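Long-range contacts in aldose 1-epimerase (Caenorhabditis elegans, PDB 1LUR), which probably catalyses the interconversion of the alpha and beta anomers of free aldoses such as galactose: residues 155-160 and 329-334; 194-199 and 206-211; 238-243 and 306-311; 271-276 and 325-330. All coordinates share one frame; numbering follows the deposited sequence.

Overall arrangement
The four contacts illustrate how a mutarotase-like beta sandwich is tied together from both near and distant parts of one chain. Interaction 1 pairs two neighbouring strands of the nine-stranded antiparallel sheet, and interaction 4, its centre about 7 Å away, uses the same strand 327-337 to hold the bend at 271-276 that leads from that sheet into the seven-stranded one. Interaction 2 pairs two strands of the second sheet, and interaction 3, centred about 9 Å from it, joins the neighbouring strand 238-243 to the loop that follows strand 300-305. Interactions 2 and 3 are nested inside the long loop closed by interaction 1, whereas the segments of 3 and 4 alternate along the chain.

Interaction 1: 155-160 and 329-334; sequences IEHHAT and QEIVYT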
# COMPACT_ATOMS: atom_id res chain seq x y z
N ILE A 155 7.65 7.87 -0.74
CA ILE A 155 7.85 6.70 0.10
C ILE A 155 8.94 5.88 -0.57
O ILE A 155 8.80 5.48 -1.73
CB ILE A 155 6.60 5.79 0.21
CG1 ILE A 155 5.43 6.56 0.82
CG2 ILE A 155 6.94 4.59 1.10
CD1 ILE A 155 4.19 5.69 1.03
N GLU A 156 10.03 5.64 0.14
CA GLU A 156 11.12 4.86 -0.39
C GLU A 156 11.16 3.56 0.37
O GLU A 156 10.99 3.53 1.59
CB GLU A 156 12.45 5.58 -0.20
CG GLU A 156 12.61 6.83 -1.01
CD GLU A 156 13.80 7.64 -0.54
OE1 GLU A 156 14.93 7.11 -0.56
OE2 GLU A 156 13.59 8.80 -0.14
N HIS A 157 11.39 2.47 -0.36
CA HIS A 157 11.46 1.15 0.22
C HIS A 157 12.85 0.62 -0.11
O HIS A 157 13.20 0.48 -1.28
CB HIS A 157 10.38 0.25 -0.39
CG HIS A 157 9.00 0.53 0.11
ND1 HIS A 157 7.87 -0.01 -0.47
CD2 HIS A 157 8.57 1.26 1.17
CE1 HIS A 157 6.80 0.38 0.21
NE2 HIS A 157 7.20 1.14 1.21
N HIS A 158 13.66 0.35 0.91
CA HIS A 158 15.01 -0.15 0.71
C HIS A 158 15.27 -1.37 1.59
O HIS A 158 14.67 -1.50 2.65
CB HIS A 158 16.03 0.94 1.05
CG HIS A 158 17.45 0.47 1.00
ND1 HIS A 158 18.13 0.27 -0.19
CD2 HIS A 158 18.31 0.15 1.99
CE1 HIS A 158 19.35 -0.16 0.07
NE2 HIS A 158 19.49 -0.24 1.39
N ALA A 159 16.16 -2.24 1.16
CA ALA A 159 16.48 -3.43 1.94
C ALA A 159 17.69 -4.20 1.43
O ALA A 159 18.06 -4.11 0.26
CB ALA A 159 15.26 -4.37 2.00
N THR A 160 18.29 -4.96 2.34
CA THR A 160 19.45 -5.79 2.06
C THR A 160 19.25 -7.07 2.88
O THR A 160 18.37 -7.12 3.74
CB THR A 160 20.76 -5.11 2.48
OG1 THR A 160 20.69 -4.75 3.86
CG2 THR A 160 21.00 -3.86 1.65
N GLN A 329 12.78 0.54 -4.19
CA GLN A 329 11.56 0.94 -4.90
C GLN A 329 11.07 2.25 -4.28
O GLN A 329 11.45 2.59 -3.16
CB GLN A 329 10.46 -0.11 -4.73
CG GLN A 329 10.81 -1.52 -5.21
CD GLN A 329 11.00 -1.62 -6.72
OE1 GLN A 329 10.29 -0.97 -7.49
NE2 GLN A 329 11.95 -2.45 -7.14
N GLU A 330 10.24 2.97 -5.02
CA GLU A 330 9.71 4.23 -4.51
C GLU A 330 8.30 4.49 -5.03
O GLU A 330 7.89 3.96 -6.07
CB GLU A 330 10.62 5.41 -4.89
CG GLU A 330 10.55 5.83 -6.35
CD GLU A 330 11.14 7.21 -6.60
OE1 GLU A 330 11.11 7.66 -7.76
OE2 GLU A 330 11.63 7.86 -5.64
N ILE A 331 7.57 5.30 -4.28
CA ILE A 331 6.21 5.66 -4.61
C ILE A 331 6.13 7.16 -4.38
O ILE A 331 6.46 7.64 -3.30
CB ILE A 331 5.19 5.00 -3.66
CG1 ILE A 331 5.39 3.48 -3.63
CG2 ILE A 331 3.79 5.30 -4.12
CD1 ILE A 331 4.55 2.76 -2.58
N VAL A 332 5.72 7.91 -5.41
CA VAL A 332 5.62 9.35 -5.27
C VAL A 332 4.17 9.80 -5.39
O VAL A 332 3.54 9.61 -6.43
CB VAL A 332 6.45 10.08 -6.35
CG1 VAL A 332 6.38 11.60 -6.13
CG2 VAL A 332 7.89 9.61 -6.29
N TYR A 333 3.63 10.36 -4.31
CA TYR A 333 2.25 10.84 -4.29
C TYR A 333 2.29 12.35 -4.43
O TYR A 333 2.92 13.04 -3.63
CB TYR A 333 1.55 10.52 -2.96
CG TYR A 333 1.50 9.06 -2.58
CD1 TYR A 333 2.64 8.39 -2.14
CD2 TYR A 333 0.29 8.35 -2.64
CE1 TYR A 333 2.58 7.06 -1.75
CE2 TYR A 333 0.23 7.02 -2.25
CZ TYR A 333 1.37 6.38 -1.81
OH TYR A 333 1.31 5.06 -1.43
N THR A 334 1.61 12.88 -5.45
CA THR A 334 1.58 14.32 -5.66
C THR A 334 0.17 14.80 -5.38
O THR A 334 -0.79 14.29 -5.96
CB THR A 334 1.95 14.71 -7.10
OG1 THR A 334 3.29 14.28 -7.39
CG2 THR A 334 1.87 16.22 -7.29
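The N-H of I155 donates to O of I331, N to O 2.8 Å, with 174° at the hydrogen. I331 N returns the bond to O of I155, also at 2.8 Å. Two residues along, H157 N gives to Q329 O at 2.8 Å, and Q329 N gives to H157 O at 2.9 Å. Between these hydrogen-bonded pairs E156 faces E330 in a non-hydrogen-bonded pair, and CA of E330 makes a CA-H...O contact with O of I155 at 3.2 Å. This is a regular antiparallel ladder, and it joins strands 152-160 and 327-337 within the large sheet of a galactose mutarotase-like beta sandwich. On the face carrying I155 and I331, their CB atoms sit 4.2 Å apart. The extended end of I155 (chi2 -177°) carries CD1 to CE1 of Y333, 3.5 Å away. An alanine in place of Y333 would probably open a gap beside this methyl and leave W175 without the ring it meets. On the same face H157 uses ND1 to bond the hydroxyl of Y273. The other face bears the carboxylates of E156 and E330, their OE2 atoms 5.9 Å apart, where like charges may repel slightly.

Interaction 2: 194-199 and 206-211; sequences EFVEVD and GAIRSV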
# COMPACT_ATOMS: atom_id res chain seq x y z
N GLU A 194 -3.96 -4.21 -18.37
CA GLU A 194 -4.23 -5.54 -17.83
C GLU A 194 -4.38 -5.58 -16.31
O GLU A 194 -3.97 -4.65 -15.61
CB GLU A 194 -3.10 -6.49 -18.22
CG GLU A 194 -3.14 -6.97 -19.64
CD GLU A 194 -1.91 -7.77 -19.99
OE1 GLU A 194 -2.04 -8.73 -20.78
OE2 GLU A 194 -0.81 -7.45 -19.48
N PHE A 195 -4.96 -6.66 -15.82
CA PHE A 195 -5.15 -6.83 -14.39
C PHE A 195 -4.90 -8.29 -14.03
O PHE A 195 -4.98 -9.17 -14.89
CB PHE A 195 -6.54 -6.37 -13.94
CG PHE A 195 -7.67 -7.30 -14.31
CD1 PHE A 195 -8.14 -8.24 -13.40
CD2 PHE A 195 -8.30 -7.19 -15.55
CE1 PHE A 195 -9.24 -9.04 -13.70
CE2 PHE A 195 -9.40 -7.99 -15.87
CZ PHE A 195 -9.87 -8.92 -14.94
N VAL A 196 -4.56 -8.54 -12.77
CA VAL A 196 -4.29 -9.88 -12.29
C VAL A 196 -5.58 -10.58 -11.86
O VAL A 196 -6.26 -10.12 -10.95
CB VAL A 196 -3.29 -9.84 -11.11
CG1 VAL A 196 -3.04 -11.24 -10.56
CG2 VAL A 196 -1.99 -9.22 -11.57
N GLU A 197 -5.89 -11.69 -12.51
CA GLU A 197 -7.10 -12.44 -12.19
C GLU A 197 -6.99 -13.11 -10.81
O GLU A 197 -5.94 -13.61 -10.43
CB GLU A 197 -7.33 -13.50 -13.27
CG GLU A 197 -8.49 -14.43 -13.02
CD GLU A 197 -8.60 -15.46 -14.10
OE1 GLU A 197 -9.05 -15.11 -15.21
OE2 GLU A 197 -8.20 -16.63 -13.86
N VAL A 198 -8.09 -13.09 -10.07
CA VAL A 198 -8.12 -13.70 -8.74
C VAL A 198 -9.34 -14.59 -8.62
O VAL A 198 -10.31 -14.44 -9.37
CB VAL A 198 -8.19 -12.63 -7.63
CG1 VAL A 198 -6.96 -11.75 -7.68
CG2 VAL A 198 -9.46 -11.80 -7.78
N ASP A 199 -9.30 -15.53 -7.67
CA ASP A 199 -10.41 -16.44 -7.46
C ASP A 199 -11.37 -15.91 -6.40
O ASP A 199 -11.33 -14.73 -6.06
CB ASP A 199 -9.91 -17.84 -7.05
CG ASP A 199 -9.06 -17.81 -5.78
OD1 ASP A 199 -9.29 -16.94 -4.92
OD2 ASP A 199 -8.17 -18.69 -5.65
N GLY A 206 -2.91 -16.81 -11.45
CA GLY A 206 -1.73 -16.89 -12.29
C GLY A 206 -2.03 -16.36 -13.69
O GLY A 206 -1.14 -16.25 -14.53
N ALA A 207 -3.30 -16.04 -13.93
CA ALA A 207 -3.73 -15.53 -15.22
C ALA A 207 -3.76 -14.00 -15.23
O ALA A 207 -3.98 -13.36 -14.21
CB ALA A 207 -5.13 -16.06 -15.54
N ILE A 208 -3.50 -13.43 -16.41
CA ILE A 208 -3.50 -11.98 -16.58
C ILE A 208 -4.61 -11.72 -17.58
O ILE A 208 -4.68 -12.38 -18.63
CB ILE A 208 -2.18 -11.46 -17.18
CG1 ILE A 208 -1.01 -11.77 -16.23
CG2 ILE A 208 -2.28 -9.95 -17.41
CD1 ILE A 208 -1.12 -11.12 -14.88
N ARG A 209 -5.48 -10.77 -17.27
CA ARG A 209 -6.59 -10.45 -18.15
C ARG A 209 -6.55 -9.01 -18.62
O ARG A 209 -6.17 -8.11 -17.87
CB ARG A 209 -7.92 -10.72 -17.46
CG ARG A 209 -8.30 -12.19 -17.35
CD ARG A 209 -9.69 -12.34 -16.76
NE ARG A 209 -10.68 -11.59 -17.52
CZ ARG A 209 -11.96 -11.47 -17.17
NH1 ARG A 209 -12.41 -12.06 -16.07
NH2 ARG A 209 -12.79 -10.76 -17.92
N SER A 210 -6.96 -8.82 -19.87
CA SER A 210 -7.00 -7.51 -20.46
C SER A 210 -8.09 -6.76 -19.74
O SER A 210 -9.07 -7.36 -19.28
CB SER A 210 -7.34 -7.60 -21.95
OG SER A 210 -7.76 -6.34 -22.46
N VAL A 211 -7.94 -5.46 -19.62
CA VAL A 211 -8.94 -4.67 -18.94
C VAL A 211 -10.03 -4.25 -19.93
O VAL A 211 -11.14 -3.90 -19.53
CB VAL A 211 -8.31 -3.41 -18.33
CG1 VAL A 211 -7.99 -2.38 -19.41
CG2 VAL A 211 -9.24 -2.84 -17.30
O HOH W 1 -4.70 -10.34 -21.39
O HOH W 2 -3.40 -14.22 -11.59
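F195 and R209 form the tight part of this contact, their side chains lying side by side and pointing the same way. CG of F195 sits between the backbone N and the carbonyl carbon (chi1 74°), and the ring takes CB of R209 over one face, 3.5 Å from CE2. Farther out, CZ of F195 lies over one face of the guanidinium, offset toward its rim, but the two planes are 51° apart, so this is no parallel stack. O of S210 comes to the ring edge, 3.5 Å from CE2, while F216 meets the ring edge-to-face. The backbones clasp the same two residues: R209 N donates to F195 O at 2.9 Å, and F195 N to R209 O. Strands 194-198 and 207-210 thus make a twisted antiparallel pair, with 207-210 the outermost strand at this side of the seven-stranded sheet. E197 reaches across to the arginine through OE1, 3.2 Å from CD of R209; the charges stay beyond salt-bridge range, and OE2 turns to T205 instead. The other face carries a lighter apolar contact, CG2 of V196 to CD1 of I208 at 3.9 Å. At one watered end the side chain of E194 crosses that of I208 at about a right angle, its CD 3.4 Å from CG2, and a water donates to OE1 of E194 and, weakly, to O of I208. Where the strands part near G206, a second water bonds G206 N, E197 O and A207 O. It donates to A207 O at 2.8 Å, and that same oxygen also accepts the N-H of E197.

Interaction 3: 238-243 and 306-311; sequences DNDLVI and FHSAAP
Two similar first torsions bring D240 and S308 together: CG of D240 is anti to the carbonyl carbon (chi1 -80°), and OG of S308 is set likewise (chi1 -65°). The carboxylate then faces both donors of the serine at once. S308 OG gives to OD1 of D240 at 2.8 Å, and S308 N gives to OD2 of D240 at 2.7 Å, the second bond bent only modestly, with 159° at the hydrogen. Both oxygens are met on their syn sides and slightly out of the carboxylate plane, a two-pronged grip that restrains rotation of the acid about its last bond. OD1 has a further partner in ND1 of H277, which means that the buried carboxylate is held from the sheet as well as from the loop. CA of H307 packs close to OD2 of D240, at 3.4 Å. Beside this polar centre the contact is lighter: CG2 of V242 stands 4.1 Å from NE2 of H307, whose ring also meets that of F316. S308 is the second residue of a type II beta turn running from H307 to A310, which presents its N-H and hydroxyl toward the strand. That turn follows strand 300-305, which is separated from 238-243 by strand 275-279 in the seven-stranded sheet. D240 and H307 both touch V275 of this intervening strand, and on the far side of 238-243 lies strand 194-198, whose V196 pairs with the backbone of D240.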
# COMPACT_ATOMS: atom_id res chain seq x y z
N ASP A 238 -10.53 -5.11 -5.63
CA ASP A 238 -9.49 -5.65 -4.75
C ASP A 238 -8.61 -6.51 -5.63
O ASP A 238 -8.45 -7.71 -5.39
CB ASP A 238 -10.13 -6.48 -3.63
CG ASP A 238 -9.10 -7.10 -2.70
OD1 ASP A 238 -7.98 -6.55 -2.59
OD2 ASP A 238 -9.41 -8.13 -2.06
N ASN A 239 -8.03 -5.88 -6.65
CA ASN A 239 -7.15 -6.56 -7.59
C ASN A 239 -5.90 -5.78 -7.93
O ASN A 239 -5.76 -4.60 -7.59
CB ASN A 239 -7.89 -6.81 -8.91
CG ASN A 239 -9.20 -7.53 -8.72
OD1 ASN A 239 -9.36 -8.66 -9.16
ND2 ASN A 239 -10.16 -6.87 -8.07
N ASP A 240 -5.01 -6.46 -8.64
CA ASP A 240 -3.74 -5.92 -9.09
C ASP A 240 -3.94 -5.33 -10.48
O ASP A 240 -4.40 -6.03 -11.38
CB ASP A 240 -2.71 -7.05 -9.23
CG ASP A 240 -2.08 -7.46 -7.92
OD1 ASP A 240 -2.69 -7.30 -6.84
OD2 ASP A 240 -0.94 -7.98 -7.98
N LEU A 241 -3.61 -4.06 -10.66
CA LEU A 241 -3.77 -3.43 -11.97
C LEU A 241 -2.35 -3.24 -12.50
O LEU A 241 -1.56 -2.47 -11.94
CB LEU A 241 -4.50 -2.09 -11.84
CG LEU A 241 -6.04 -2.14 -11.93
CD1 LEU A 241 -6.45 -2.43 -13.36
CD2 LEU A 241 -6.60 -3.19 -10.99
N VAL A 242 -2.02 -3.95 -13.58
CA VAL A 242 -0.69 -3.87 -14.17
C VAL A 242 -0.46 -2.56 -14.91
O VAL A 242 -1.16 -2.23 -15.87
CB VAL A 242 -0.44 -5.04 -15.15
CG1 VAL A 242 1.00 -5.01 -15.65
CG2 VAL A 242 -0.72 -6.35 -14.44
N ILE A 243 0.54 -1.81 -14.45
CA ILE A 243 0.89 -0.53 -15.03
C ILE A 243 1.49 -0.64 -16.42
O ILE A 243 2.44 -1.38 -16.65
CB ILE A 243 1.91 0.21 -14.14
CG1 ILE A 243 1.32 0.48 -12.76
CG2 ILE A 243 2.34 1.51 -14.83
CD1 ILE A 243 2.30 1.13 -11.79
N PHE A 306 4.59 -5.44 -6.19
CA PHE A 306 4.93 -6.38 -7.24
C PHE A 306 3.66 -7.23 -7.30
O PHE A 306 2.87 -7.23 -6.35
CB PHE A 306 6.10 -7.29 -6.86
CG PHE A 306 7.44 -6.64 -6.97
CD1 PHE A 306 8.07 -6.10 -5.85
CD2 PHE A 306 8.08 -6.56 -8.20
CE1 PHE A 306 9.32 -5.50 -5.96
CE2 PHE A 306 9.33 -5.97 -8.32
CZ PHE A 306 9.96 -5.44 -7.20
N HIS A 307 3.47 -7.96 -8.40
CA HIS A 307 2.28 -8.80 -8.54
C HIS A 307 2.01 -9.64 -7.30
O HIS A 307 2.94 -10.21 -6.72
CB HIS A 307 2.43 -9.76 -9.72
CG HIS A 307 2.64 -9.08 -11.03
ND1 HIS A 307 3.69 -8.23 -11.28
CD2 HIS A 307 1.94 -9.15 -12.19
CE1 HIS A 307 3.64 -7.81 -12.53
NE2 HIS A 307 2.58 -8.35 -13.10
N SER A 308 0.75 -9.73 -6.92
CA SER A 308 0.37 -10.52 -5.76
C SER A 308 0.64 -11.99 -6.10
O SER A 308 0.49 -12.41 -7.25
CB SER A 308 -1.12 -10.31 -5.46
OG SER A 308 -1.39 -8.98 -5.08
N ALA A 309 1.07 -12.77 -5.10
CA ALA A 309 1.36 -14.19 -5.30
C ALA A 309 2.55 -14.45 -6.22
O ALA A 309 2.69 -15.55 -6.76
CB ALA A 309 0.13 -14.93 -5.83
N ALA A 310 3.41 -13.45 -6.41
CA ALA A 310 4.58 -13.61 -7.27
C ALA A 310 5.41 -14.83 -6.87
O ALA A 310 5.91 -15.57 -7.73
CB ALA A 310 5.43 -12.35 -7.22
N PRO A 311 5.58 -15.06 -5.56
CA PRO A 311 6.36 -16.22 -5.11
C PRO A 311 5.79 -17.56 -5.55
O PRO A 311 6.50 -18.57 -5.52
CB PRO A 311 6.34 -16.07 -3.59
CG PRO A 311 6.25 -14.60 -3.38
CD PRO A 311 5.22 -14.20 -4.41

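Interaction 4: 271-276 and 325-330; sequences TSYPVI and DHYCQE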
# COMPACT_ATOMS: atom_id res chain seq x y z
N THR A 271 5.29 5.28 -9.65
CA THR A 271 6.03 4.33 -8.83
C THR A 271 6.92 3.44 -9.66
O THR A 271 6.71 3.27 -10.87
CB THR A 271 5.06 3.44 -8.02
OG1 THR A 271 5.80 2.43 -7.32
CG2 THR A 271 4.04 2.76 -8.95
N SER A 272 7.93 2.87 -9.01
CA SER A 272 8.87 1.98 -9.66
C SER A 272 8.25 0.60 -9.72
O SER A 272 8.65 -0.24 -10.54
CB SER A 272 10.18 1.94 -8.87
OG SER A 272 9.93 1.60 -7.51
N TYR A 273 7.27 0.36 -8.86
CA TYR A 273 6.59 -0.94 -8.82
C TYR A 273 5.84 -1.16 -10.13
O TYR A 273 5.37 -0.21 -10.76
CB TYR A 273 5.61 -1.02 -7.64
CG TYR A 273 6.28 -1.22 -6.28
CD1 TYR A 273 6.39 -0.17 -5.38
CD2 TYR A 273 6.80 -2.46 -5.91
CE1 TYR A 273 7.01 -0.33 -4.14
CE2 TYR A 273 7.43 -2.64 -4.67
CZ TYR A 273 7.53 -1.57 -3.79
OH TYR A 273 8.15 -1.73 -2.58
N PRO A 274 5.70 -2.43 -10.56
CA PRO A 274 5.01 -2.79 -11.79
C PRO A 274 3.49 -2.81 -11.71
O PRO A 274 2.81 -2.76 -12.74
CB PRO A 274 5.60 -4.16 -12.11
CG PRO A 274 5.70 -4.77 -10.74
CD PRO A 274 6.28 -3.62 -9.91
N VAL A 275 2.94 -2.91 -10.51
CA VAL A 275 1.49 -2.93 -10.37
C VAL A 275 1.01 -2.10 -9.19
O VAL A 275 1.80 -1.68 -8.34
CB VAL A 275 0.94 -4.38 -10.19
CG1 VAL A 275 1.61 -5.32 -11.16
CG2 VAL A 275 1.12 -4.85 -8.76
N ILE A 276 -0.28 -1.85 -9.16
CA ILE A 276 -0.89 -1.09 -8.09
C ILE A 276 -2.14 -1.84 -7.70
O ILE A 276 -3.07 -1.98 -8.49
CB ILE A 276 -1.28 0.34 -8.52
CG1 ILE A 276 -0.03 1.15 -8.86
CG2 ILE A 276 -2.08 0.99 -7.41
CD1 ILE A 276 -0.31 2.60 -9.22
N ASP A 325 22.71 -7.69 -3.09
CA ASP A 325 21.80 -6.86 -3.87
C ASP A 325 21.06 -5.86 -2.98
O ASP A 325 21.07 -5.97 -1.76
CB ASP A 325 20.78 -7.71 -4.63
CG ASP A 325 21.42 -8.59 -5.69
OD1 ASP A 325 22.51 -8.22 -6.20
OD2 ASP A 325 20.84 -9.64 -6.02
N HIS A 326 20.43 -4.89 -3.62
CA HIS A 326 19.69 -3.87 -2.89
C HIS A 326 18.26 -3.76 -3.39
O HIS A 326 18.02 -3.53 -4.57
CB HIS A 326 20.37 -2.50 -3.02
CG HIS A 326 21.68 -2.40 -2.31
ND1 HIS A 326 22.81 -3.06 -2.74
CD2 HIS A 326 22.04 -1.73 -1.19
CE1 HIS A 326 23.81 -2.79 -1.91
NE2 HIS A 326 23.37 -1.99 -0.96
N TYR A 327 17.31 -3.93 -2.48
CA TYR A 327 15.91 -3.82 -2.84
C TYR A 327 15.75 -2.30 -2.83
O TYR A 327 16.12 -1.64 -1.86
CB TYR A 327 15.02 -4.43 -1.75
CG TYR A 327 13.54 -4.34 -2.03
CD1 TYR A 327 12.83 -5.43 -2.54
CD2 TYR A 327 12.84 -3.17 -1.73
CE1 TYR A 327 11.45 -5.35 -2.74
CE2 TYR A 327 11.47 -3.08 -1.93
CZ TYR A 327 10.78 -4.17 -2.43
OH TYR A 327 9.42 -4.09 -2.57
N CYS A 328 15.21 -1.75 -3.91
CA CYS A 328 15.04 -0.30 -3.98
C CYS A 328 13.84 0.07 -4.83
O CYS A 328 13.88 -0.09 -6.05
CB CYS A 328 16.32 0.33 -4.55
SG CYS A 328 16.43 2.13 -4.34
N GLN A 329 12.78 0.54 -4.19
CA GLN A 329 11.56 0.94 -4.90
C GLN A 329 11.07 2.25 -4.28
O GLN A 329 11.45 2.59 -3.16
CB GLN A 329 10.46 -0.11 -4.73
CG GLN A 329 10.81 -1.52 -5.21
CD GLN A 329 11.00 -1.62 -6.72
OE1 GLN A 329 10.29 -0.97 -7.49
NE2 GLN A 329 11.95 -2.45 -7.14
N GLU A 330 10.24 2.97 -5.02
CA GLU A 330 9.71 4.23 -4.51
C GLU A 330 8.30 4.49 -5.03
O GLU A 330 7.89 3.96 -6.07
CB GLU A 330 10.62 5.41 -4.89
CG GLU A 330 10.55 5.83 -6.35
CD GLU A 330 11.14 7.21 -6.60
OE1 GLU A 330 11.11 7.66 -7.76
OE2 GLU A 330 11.63 7.86 -5.64
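S272 and the pair Q329-E330 meet around one hydroxyl. OG of S272, placed between the backbone N and the carbonyl carbon (chi1 54°), donates to OE1 of Q329 at 2.6 Å, from above the amide plane. The same OG accepts the N-H of E330 at 2.9 Å. O of E330 is gripped twice in turn, by OG1 of T271 at 2.9 Å and by N of S272 at 3.1 Å. Next to these bonds CB of Q329 rests over the face of the Y273 ring, 3.8 Å from its centroid, in a CH-pi contact. At the ring's edge the hydroxyls of Y273 and Y327 are hydrogen-bonded, OH to OH 2.7 Å, with the two side chains crossing at about a right angle. An alanine in place of Y273 would probably leave the hydroxyl of Y327 and ND1 of H157 without this mate and open a gap over CB of Q329. A second shell sets these groups. OG1 of T271 accepts N of Y273 at 3.0 Å, an ST turn that fixes the bend of the chain, while K245 NZ bonds O of both T271 and Y273. F306 meets the Y273 ring edge-to-face, and OH of Y327 also binds N of L169. The bend lies between strand 265-271, beside 327-337 in the nine-stranded sheet, and strand 275-279 of the seven-stranded sheet, where the chain passes from one layer to the other.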